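Local coordinates for protein formate dehydrogenase (Staphylococcus aureus, PDB 6TTB) that probably oxidises formate to carbon dioxide and passes the hydride to NAD+, at residues 111-121 against 133-143; 275-285 against 296-304. All coordinates share one frame; numbering follows the deposited sequence.

Contact 1: 111-121 against 133-143. With NAD (nicotinamide-adenine-dinucleotide), chain C.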
# COMPACT_ATOMS: atom_id res chain seq x y z
N LEU A 111 27.52 19.57 -27.35
CA LEU A 111 26.69 19.27 -26.21
C LEU A 111 27.50 19.55 -24.94
O LEU A 111 28.67 19.23 -24.84
CB LEU A 111 26.30 17.81 -26.33
CG LEU A 111 25.81 17.18 -25.05
CD1 LEU A 111 24.44 17.70 -24.71
CD2 LEU A 111 25.80 15.69 -25.20
N LYS A 112 26.89 20.19 -23.99
CA LYS A 112 27.67 20.76 -22.92
C LYS A 112 27.01 20.35 -21.63
O LYS A 112 27.69 20.17 -20.61
CB LYS A 112 27.75 22.27 -23.12
CG LYS A 112 28.51 22.76 -24.36
CD LYS A 112 28.56 24.31 -24.46
CE LYS A 112 27.43 24.95 -25.29
NZ LYS A 112 27.63 24.72 -26.75
N LEU A 113 25.68 20.09 -21.71
CA LEU A 113 24.89 19.90 -20.49
C LEU A 113 23.78 18.88 -20.73
O LEU A 113 22.94 19.01 -21.64
CB LEU A 113 24.34 21.25 -19.98
CG LEU A 113 23.75 21.24 -18.57
CD1 LEU A 113 24.62 20.50 -17.58
CD2 LEU A 113 23.36 22.67 -18.04
N ALA A 114 23.84 17.83 -19.92
CA ALA A 114 22.78 16.85 -19.91
C ALA A 114 22.00 16.98 -18.61
O ALA A 114 22.50 16.67 -17.53
CB ALA A 114 23.36 15.47 -20.07
N ILE A 115 20.78 17.50 -18.72
CA ILE A 115 19.98 17.68 -17.52
C ILE A 115 19.05 16.48 -17.39
O ILE A 115 18.39 16.12 -18.38
CB ILE A 115 19.17 18.97 -17.62
CG1 ILE A 115 20.02 20.17 -18.03
CG2 ILE A 115 18.39 19.22 -16.34
CD1 ILE A 115 19.16 21.36 -18.17
N THR A 116 19.02 15.90 -16.20
CA THR A 116 18.05 14.90 -15.83
C THR A 116 16.82 15.59 -15.20
O THR A 116 16.82 15.94 -14.01
CB THR A 116 18.66 13.93 -14.81
OG1 THR A 116 19.86 13.25 -15.25
CG2 THR A 116 17.65 12.95 -14.29
N ALA A 117 15.71 15.68 -15.95
CA ALA A 117 14.49 16.19 -15.35
C ALA A 117 13.99 15.22 -14.29
O ALA A 117 13.05 14.52 -14.51
CB ALA A 117 13.42 16.48 -16.39
N GLY A 118 14.55 15.31 -13.12
CA GLY A 118 14.21 14.44 -12.04
C GLY A 118 15.49 14.09 -11.29
O GLY A 118 16.45 14.90 -11.29
N VAL A 119 15.53 12.86 -10.77
CA VAL A 119 16.72 12.32 -10.18
C VAL A 119 17.02 10.92 -10.75
O VAL A 119 16.20 10.00 -10.70
CB VAL A 119 16.56 12.34 -8.65
CG1 VAL A 119 17.44 11.32 -7.96
CG2 VAL A 119 16.88 13.74 -8.14
N GLY A 120 18.25 10.73 -11.23
CA GLY A 120 18.70 9.44 -11.67
C GLY A 120 19.24 9.53 -13.08
O GLY A 120 18.48 9.70 -14.04
N SER A 121 20.56 9.45 -13.20
CA SER A 121 21.24 9.76 -14.43
C SER A 121 21.86 8.53 -15.00
O SER A 121 22.85 8.63 -15.71
CB SER A 121 22.22 10.78 -14.20
OG SER A 121 21.52 11.90 -13.73
N ASN A 133 33.80 16.33 -21.59
CA ASN A 133 33.63 17.54 -20.82
C ASN A 133 32.20 18.11 -20.98
O ASN A 133 32.00 19.32 -20.98
CB ASN A 133 34.84 18.46 -20.98
CG ASN A 133 34.91 19.45 -19.86
OD1 ASN A 133 35.32 20.55 -20.06
ND2 ASN A 133 34.35 19.12 -18.72
N ILE A 134 31.22 17.21 -21.04
CA ILE A 134 29.80 17.49 -20.85
C ILE A 134 29.49 17.42 -19.35
O ILE A 134 29.90 16.50 -18.68
CB ILE A 134 29.03 16.39 -21.59
CG1 ILE A 134 29.10 16.51 -23.09
CG2 ILE A 134 27.59 16.23 -21.10
CD1 ILE A 134 29.02 15.16 -23.72
N GLY A 135 28.67 18.37 -18.85
CA GLY A 135 28.22 18.37 -17.47
C GLY A 135 26.92 17.60 -17.35
O GLY A 135 26.12 17.60 -18.27
N VAL A 136 26.70 17.01 -16.19
CA VAL A 136 25.51 16.21 -15.95
C VAL A 136 24.92 16.58 -14.59
O VAL A 136 25.60 16.48 -13.54
CB VAL A 136 25.85 14.72 -15.99
CG1 VAL A 136 24.72 13.87 -15.49
CG2 VAL A 136 26.30 14.30 -17.39
N VAL A 137 23.63 16.97 -14.60
CA VAL A 137 23.02 17.49 -13.40
C VAL A 137 21.61 17.00 -13.36
O VAL A 137 20.92 17.05 -14.37
CB VAL A 137 23.04 19.03 -13.34
CG1 VAL A 137 24.43 19.54 -13.59
CG2 VAL A 137 22.10 19.61 -14.37
N GLU A 138 21.17 16.62 -12.17
CA GLU A 138 19.80 16.29 -11.93
C GLU A 138 19.31 17.22 -10.81
O GLU A 138 20.09 18.00 -10.31
CB GLU A 138 19.68 14.77 -11.67
CG GLU A 138 20.26 14.26 -10.33
CD GLU A 138 20.58 12.73 -10.24
OE1 GLU A 138 20.75 12.06 -11.29
OE2 GLU A 138 20.78 12.23 -9.12
N VAL A 139 18.00 17.13 -10.47
CA VAL A 139 17.29 18.01 -9.54
C VAL A 139 17.19 17.35 -8.15
O VAL A 139 16.13 16.94 -7.66
CB VAL A 139 15.88 18.27 -10.09
CG1 VAL A 139 15.17 19.36 -9.28
CG2 VAL A 139 15.91 18.61 -11.58
N THR A 140 18.31 17.30 -7.47
CA THR A 140 18.34 16.68 -6.17
C THR A 140 17.22 17.28 -5.32
O THR A 140 16.99 18.48 -5.35
CB THR A 140 19.76 16.73 -5.60
OG1 THR A 140 20.60 16.39 -6.72
CG2 THR A 140 20.01 15.75 -4.48
N GLY A 141 16.49 16.42 -4.62
CA GLY A 141 15.61 16.89 -3.56
C GLY A 141 14.17 16.90 -4.01
O GLY A 141 13.29 16.54 -3.25
N SER A 142 14.00 17.08 -5.32
CA SER A 142 12.74 17.48 -5.89
C SER A 142 11.60 16.46 -5.65
O SER A 142 10.41 16.82 -5.84
CB SER A 142 12.96 17.75 -7.32
OG SER A 142 13.07 16.52 -8.00
N ASN A 143 11.94 15.19 -5.29
CA ASN A 143 10.91 14.14 -5.22
C ASN A 143 11.26 13.06 -4.18
O ASN A 143 10.75 11.93 -4.18
CB ASN A 143 10.63 13.55 -6.58
CG ASN A 143 11.89 12.99 -7.18
OD1 ASN A 143 12.82 12.59 -6.45
ND2 ASN A 143 11.92 12.89 -8.50
PA NAD C . 20.81 9.70 -0.64
O1A NAD C . 22.17 9.99 -1.18
O2A NAD C . 20.14 10.61 0.37
O5B NAD C . 20.72 8.17 -0.15
C5B NAD C . 21.73 7.20 -0.51
C4B NAD C . 22.43 6.76 0.75
O4B NAD C . 22.78 5.38 0.59
C3B NAD C . 23.72 7.53 1.09
O3B NAD C . 23.64 8.43 2.20
C2B NAD C . 24.79 6.45 1.33
O2B NAD C . 25.43 6.57 2.58
C1B NAD C . 24.04 5.12 1.16
N9A NAD C . 24.78 4.15 0.34
C8A NAD C . 25.89 4.41 -0.45
N7A NAD C . 26.45 3.33 -0.94
C5A NAD C . 25.73 2.28 -0.36
C6A NAD C . 25.87 0.86 -0.43
N6A NAD C . 26.84 0.23 -1.06
N1A NAD C . 25.03 0.12 0.34
C2A NAD C . 24.07 0.75 1.03
N3A NAD C . 23.82 2.06 1.13
C4A NAD C . 24.69 2.78 0.42
O3 NAD C . 19.84 9.59 -1.86
PN NAD C . 18.29 9.58 -1.71
O1N NAD C . 17.83 10.98 -2.02
O2N NAD C . 17.92 8.96 -0.39
O5D NAD C . 17.90 8.58 -2.92
C5D NAD C . 17.73 7.15 -2.64
C4D NAD C . 17.70 6.45 -3.95
O4D NAD C . 16.35 6.53 -4.47
C3D NAD C . 18.64 7.10 -5.00
O3D NAD C . 19.75 6.28 -5.33
C2D NAD C . 17.73 7.43 -6.18
O2D NAD C . 18.18 6.98 -7.45
C1D NAD C . 16.40 6.79 -5.86
N1N NAD C . 15.32 7.72 -6.21
C2N NAD C . 14.28 7.29 -7.10
C3N NAD C . 13.23 8.17 -7.45
C7N NAD C . 11.98 7.63 -8.15
O7N NAD C . 11.32 8.39 -8.85
N7N NAD C . 11.62 6.34 -7.95
C4N NAD C . 13.37 9.56 -7.10
C5N NAD C . 14.42 9.97 -6.25
C6N NAD C . 15.40 9.04 -5.84
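Val119 and Asn143 meet at the nicotinamide ring of NAD. Val119 lies to one side of the ring plane, beyond the rim, with CG1 3.7 Å from NAD C6N, while Asn143 comes at the ring edge, with OD1 near the ring plane beside C4N and C5N and the amide turned steeply against the ring. Asn143 ND2 bonds to Gly327 O, which helps set the rotation of the amide. The other flat group, the Glu138 carboxylate, is held against the 118-121 loop: OE1 takes a weak, bent bond from Gly120 N and lies near Ser121 OG, although its exact place is less certain, and OE2 passes Val119 CG1 at 3.7 Å. With CG between the backbone N and the carbonyl carbon (chi1 70°) and the rest of the chain extended, Glu138 runs alongside Thr116.

Behind these groups, strands 113-116 and 135-138 pair in parallel. Gly135 uses both its polar backbone atoms, giving N to Lys112 O and receiving Ala114 N at its O (2.8 Å, 176°); Val137 does the same between Ala114 O and Thr116 N. Past the inverse gamma turn at Ala117, one further backbone bond, Val139 N to Gly118 O at 2.8 Å, joins the loops. Leu113, Ile115 and Val137 share one face of the sheet. On the other face Ala114 meets Val136, which rests on the connecting helix 126-131. At the strand entrance Leu111 CD2 touches Ile134 CD1 at 3.6 Å.

The loops that leave the two paired strands thus reach the cofactor, and the bond to Gly327 helps place the amide oxygen near C4N, the carbon that receives the hydride in NAD-dependent oxidation, which could favour a positive ring.

Contact 2: 275-285 against 296-304. With NAD (nicotinamide-adenine-dinucleotide), chain C.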
# COMPACT_ATOMS: atom_id res chain seq x y z
N ALA A 275 14.39 2.45 -5.64
CA ALA A 275 15.65 3.15 -5.85
C ALA A 275 16.07 2.98 -7.31
O ALA A 275 15.71 3.83 -8.13
CB ALA A 275 16.69 2.77 -4.85
N ARG A 276 16.73 1.89 -7.69
CA ARG A 276 16.92 1.65 -9.12
C ARG A 276 16.82 0.16 -9.47
O ARG A 276 17.38 -0.67 -8.79
CB ARG A 276 18.16 2.33 -9.76
CG ARG A 276 18.69 3.57 -9.05
CD ARG A 276 18.87 4.77 -9.95
NE ARG A 276 19.59 5.84 -9.22
CZ ARG A 276 20.81 6.30 -9.52
NH1 ARG A 276 21.46 5.80 -10.55
NH2 ARG A 276 21.38 7.23 -8.76
N GLY A 277 16.18 -0.13 -10.61
CA GLY A 277 15.97 -1.48 -11.11
C GLY A 277 17.17 -2.40 -10.92
O GLY A 277 16.99 -3.54 -10.45
N LYS A 278 18.37 -1.94 -11.35
CA LYS A 278 19.52 -2.85 -11.57
C LYS A 278 20.07 -3.36 -10.24
O LYS A 278 20.89 -4.27 -10.24
CB LYS A 278 20.70 -2.14 -12.26
CG LYS A 278 21.35 -2.86 -13.44
CD LYS A 278 22.86 -2.52 -13.53
CE LYS A 278 23.55 -2.92 -14.83
NZ LYS A 278 23.57 -4.39 -15.01
N ILE A 279 19.71 -2.73 -9.12
CA ILE A 279 20.24 -3.24 -7.85
C ILE A 279 19.73 -4.66 -7.65
O ILE A 279 20.35 -5.47 -6.88
CB ILE A 279 19.84 -2.39 -6.64
CG1 ILE A 279 20.53 -1.04 -6.66
CG2 ILE A 279 20.09 -3.16 -5.33
CD1 ILE A 279 19.83 -0.00 -5.86
N VAL A 280 18.59 -4.95 -8.30
CA VAL A 280 17.96 -6.20 -8.04
C VAL A 280 17.98 -7.03 -9.30
O VAL A 280 17.42 -6.65 -10.31
CB VAL A 280 16.56 -6.05 -7.44
CG1 VAL A 280 15.88 -7.43 -7.38
CG2 VAL A 280 16.65 -5.44 -6.05
N ASN A 281 18.54 -8.22 -9.16
CA ASN A 281 18.77 -9.07 -10.30
C ASN A 281 17.43 -9.48 -10.89
O ASN A 281 16.70 -10.27 -10.28
CB ASN A 281 19.60 -10.31 -9.98
CG ASN A 281 19.87 -11.09 -11.27
OD1 ASN A 281 19.06 -11.93 -11.64
ND2 ASN A 281 20.88 -10.66 -12.05
N ARG A 282 17.19 -9.04 -12.13
CA ARG A 282 15.89 -9.24 -12.76
C ARG A 282 15.43 -10.68 -12.54
O ARG A 282 14.30 -10.92 -12.09
CB ARG A 282 15.96 -8.98 -14.25
CG ARG A 282 14.66 -9.34 -14.94
CD ARG A 282 14.74 -9.07 -16.42
NE ARG A 282 15.20 -10.33 -16.93
CZ ARG A 282 15.91 -10.49 -18.01
NH1 ARG A 282 16.19 -9.46 -18.77
NH2 ARG A 282 16.33 -11.68 -18.32
N ASP A 283 16.33 -11.62 -12.85
CA ASP A 283 15.94 -13.00 -13.03
C ASP A 283 15.90 -13.71 -11.69
O ASP A 283 15.03 -14.54 -11.41
CB ASP A 283 16.92 -13.66 -13.98
CG ASP A 283 16.60 -13.36 -15.45
OD1 ASP A 283 15.53 -12.62 -15.75
OD2 ASP A 283 17.34 -13.92 -16.32
N ALA A 284 16.90 -13.43 -10.86
CA ALA A 284 16.96 -14.00 -9.53
C ALA A 284 15.67 -13.67 -8.79
O ALA A 284 15.14 -14.55 -8.10
CB ALA A 284 18.16 -13.48 -8.81
N LEU A 285 15.13 -12.44 -8.98
CA LEU A 285 14.02 -12.01 -8.16
C LEU A 285 12.77 -12.79 -8.56
O LEU A 285 11.94 -13.12 -7.72
CB LEU A 285 13.78 -10.52 -8.35
CG LEU A 285 12.51 -10.01 -7.68
CD1 LEU A 285 12.86 -9.52 -6.31
CD2 LEU A 285 11.86 -8.89 -8.48
N GLY A 296 6.68 -11.39 -1.46
CA GLY A 296 6.25 -10.37 -2.44
C GLY A 296 7.36 -9.41 -2.80
O GLY A 296 8.29 -9.25 -1.99
N TYR A 297 7.24 -8.74 -4.00
CA TYR A 297 8.10 -7.60 -4.40
C TYR A 297 7.23 -6.46 -4.93
O TYR A 297 6.29 -6.68 -5.72
CB TYR A 297 9.18 -7.99 -5.44
CG TYR A 297 10.05 -6.86 -6.02
CD1 TYR A 297 9.62 -6.10 -7.09
CD2 TYR A 297 11.33 -6.59 -5.55
CE1 TYR A 297 10.41 -5.15 -7.71
CE2 TYR A 297 12.13 -5.57 -6.11
CZ TYR A 297 11.67 -4.87 -7.21
OH TYR A 297 12.40 -3.81 -7.78
N ALA A 298 7.54 -5.25 -4.46
CA ALA A 298 7.03 -4.04 -5.10
C ALA A 298 8.14 -3.04 -5.30
O ALA A 298 9.30 -3.28 -4.89
CB ALA A 298 5.90 -3.41 -4.33
N GLY A 299 7.75 -1.92 -5.94
CA GLY A 299 8.63 -0.86 -6.41
C GLY A 299 8.17 -0.36 -7.74
O GLY A 299 7.29 -0.94 -8.32
N ASP A 300 8.86 0.66 -8.28
CA ASP A 300 8.44 1.34 -9.51
C ASP A 300 9.63 1.58 -10.46
O ASP A 300 9.52 2.45 -11.38
CB ASP A 300 7.68 2.64 -9.21
CG ASP A 300 8.58 3.82 -8.81
OD1 ASP A 300 9.71 3.59 -8.25
OD2 ASP A 300 8.18 4.99 -9.06
N VAL A 301 10.76 0.86 -10.25
CA VAL A 301 11.98 1.18 -10.99
C VAL A 301 12.43 -0.06 -11.75
O VAL A 301 12.30 -1.16 -11.22
CB VAL A 301 13.10 1.71 -10.07
CG1 VAL A 301 12.83 3.09 -9.58
CG2 VAL A 301 13.39 0.77 -8.90
N TRP A 302 12.94 0.12 -12.99
CA TRP A 302 13.15 -1.05 -13.86
C TRP A 302 14.54 -1.08 -14.55
O TRP A 302 15.08 -0.02 -14.91
CB TRP A 302 12.08 -1.07 -14.91
CG TRP A 302 10.71 -1.02 -14.36
CD1 TRP A 302 10.09 0.03 -13.76
CD2 TRP A 302 9.71 -2.05 -14.52
NE1 TRP A 302 8.81 -0.29 -13.44
CE2 TRP A 302 8.53 -1.55 -13.92
CE3 TRP A 302 9.73 -3.36 -15.06
CZ2 TRP A 302 7.36 -2.31 -13.83
CZ3 TRP A 302 8.58 -4.10 -14.95
CH2 TRP A 302 7.42 -3.58 -14.33
N TYR A 303 14.99 -2.31 -14.93
CA TYR A 303 16.11 -2.44 -15.90
C TYR A 303 15.69 -3.22 -17.17
O TYR A 303 15.49 -4.46 -17.17
CB TYR A 303 17.39 -2.98 -15.24
CG TYR A 303 18.60 -2.88 -16.14
CD1 TYR A 303 19.02 -1.64 -16.64
CD2 TYR A 303 19.30 -4.02 -16.57
CE1 TYR A 303 20.04 -1.55 -17.59
CE2 TYR A 303 20.33 -3.93 -17.51
CZ TYR A 303 20.69 -2.69 -18.03
OH TYR A 303 21.74 -2.59 -18.92
N PRO A 304 15.66 -2.58 -18.36
CA PRO A 304 15.87 -1.14 -18.49
C PRO A 304 14.56 -0.35 -18.44
O PRO A 304 13.50 -0.92 -18.23
CB PRO A 304 16.35 -1.14 -19.93
CG PRO A 304 15.35 -2.08 -20.59
CD PRO A 304 15.43 -3.26 -19.67
PA NAD C . 20.81 9.70 -0.64
O1A NAD C . 22.17 9.99 -1.18
O2A NAD C . 20.14 10.61 0.37
O5B NAD C . 20.72 8.17 -0.15
C5B NAD C . 21.73 7.20 -0.51
C4B NAD C . 22.43 6.76 0.75
O4B NAD C . 22.78 5.38 0.59
C3B NAD C . 23.72 7.53 1.09
O3B NAD C . 23.64 8.43 2.20
C2B NAD C . 24.79 6.45 1.33
O2B NAD C . 25.43 6.57 2.58
C1B NAD C . 24.04 5.12 1.16
N9A NAD C . 24.78 4.15 0.34
C8A NAD C . 25.89 4.41 -0.45
N7A NAD C . 26.45 3.33 -0.94
C5A NAD C . 25.73 2.28 -0.36
C6A NAD C . 25.87 0.86 -0.43
N6A NAD C . 26.84 0.23 -1.06
N1A NAD C . 25.03 0.12 0.34
C2A NAD C . 24.07 0.75 1.03
N3A NAD C . 23.82 2.06 1.13
C4A NAD C . 24.69 2.78 0.42
O3 NAD C . 19.84 9.59 -1.86
PN NAD C . 18.29 9.58 -1.71
O1N NAD C . 17.83 10.98 -2.02
O2N NAD C . 17.92 8.96 -0.39
O5D NAD C . 17.90 8.58 -2.92
C5D NAD C . 17.73 7.15 -2.64
C4D NAD C . 17.70 6.45 -3.95
O4D NAD C . 16.35 6.53 -4.47
C3D NAD C . 18.64 7.10 -5.00
O3D NAD C . 19.75 6.28 -5.33
C2D NAD C . 17.73 7.43 -6.18
O2D NAD C . 18.18 6.98 -7.45
C1D NAD C . 16.40 6.79 -5.86
N1N NAD C . 15.32 7.72 -6.21
C2N NAD C . 14.28 7.29 -7.10
C3N NAD C . 13.23 8.17 -7.45
C7N NAD C . 11.98 7.63 -8.15
O7N NAD C . 11.32 8.39 -8.85
N7N NAD C . 11.62 6.34 -7.95
C4N NAD C . 13.37 9.56 -7.10
C5N NAD C . 14.42 9.97 -6.25
C6N NAD C . 15.40 9.04 -5.84
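The beta-alpha-beta unit of strand 269-273, helix 282-291 and strand 294-299, part of the NAD-binding domain, brings Leu285 onto Tyr297. Leu285 CD2 lies over the centre of the phenol ring, 3.7 Å from its centroid, a CH-pi contact, and CD1 reaches Tyr297 CD2 at 3.4 Å; the two side chains cross at about a right angle. Tyr297 CG is anti to the backbone N (chi1 175°), which carries the ring toward the helix and Val280. Asn281 is the N-cap of that helix, its OD1 accepting from Ala284 N at 2.7 Å.

Nearer the cofactor, Val301 wedges against the turn, CG1 3.3 Å from Ala275 O and CG2 3.4 Å from Gly277 N. Beyond it Lys278 CG covers one face of the Tyr303 ring, offset toward the rim, and Trp302 turns away to meet Trp174 of the second subunit edge-to-face.

Both segments line the NAD site, 275-285 by a straight bond and 296-304 only by a weak one. Arg276 NE donates the nearly straight bond (167°) to O2D of the nicotinamide ribose, and Asp300 OD1 takes the weak bond from the carboxamide N7N at 3.4 Å. Loops at the carboxyl ends of parallel strands holding a dinucleotide are the hallmark of the Rossmann fold.

In the fold
Followed from the N terminus, the chain first closes contact 1, where helix 126-131 leads from strand 113-116 to its parallel neighbour 135-138 at one border of the five-stranded sheet. It then builds the seven-stranded sheet of the NAD-binding domain, late in which contact 2 closes the crossover through helix 282-291. The contacts therefore follow in series, neither nesting nor crossing. Their centres are 22 Å apart, yet their nearest atoms come within about 4 Å without touching, and both reach NAD. Asp122, just past 111-121, forms a salt bridge with Arg276 of contact 2, a direct tie between the two sheets' loops. Finally, helix 330-348 brings the chain back to pack on contact 1.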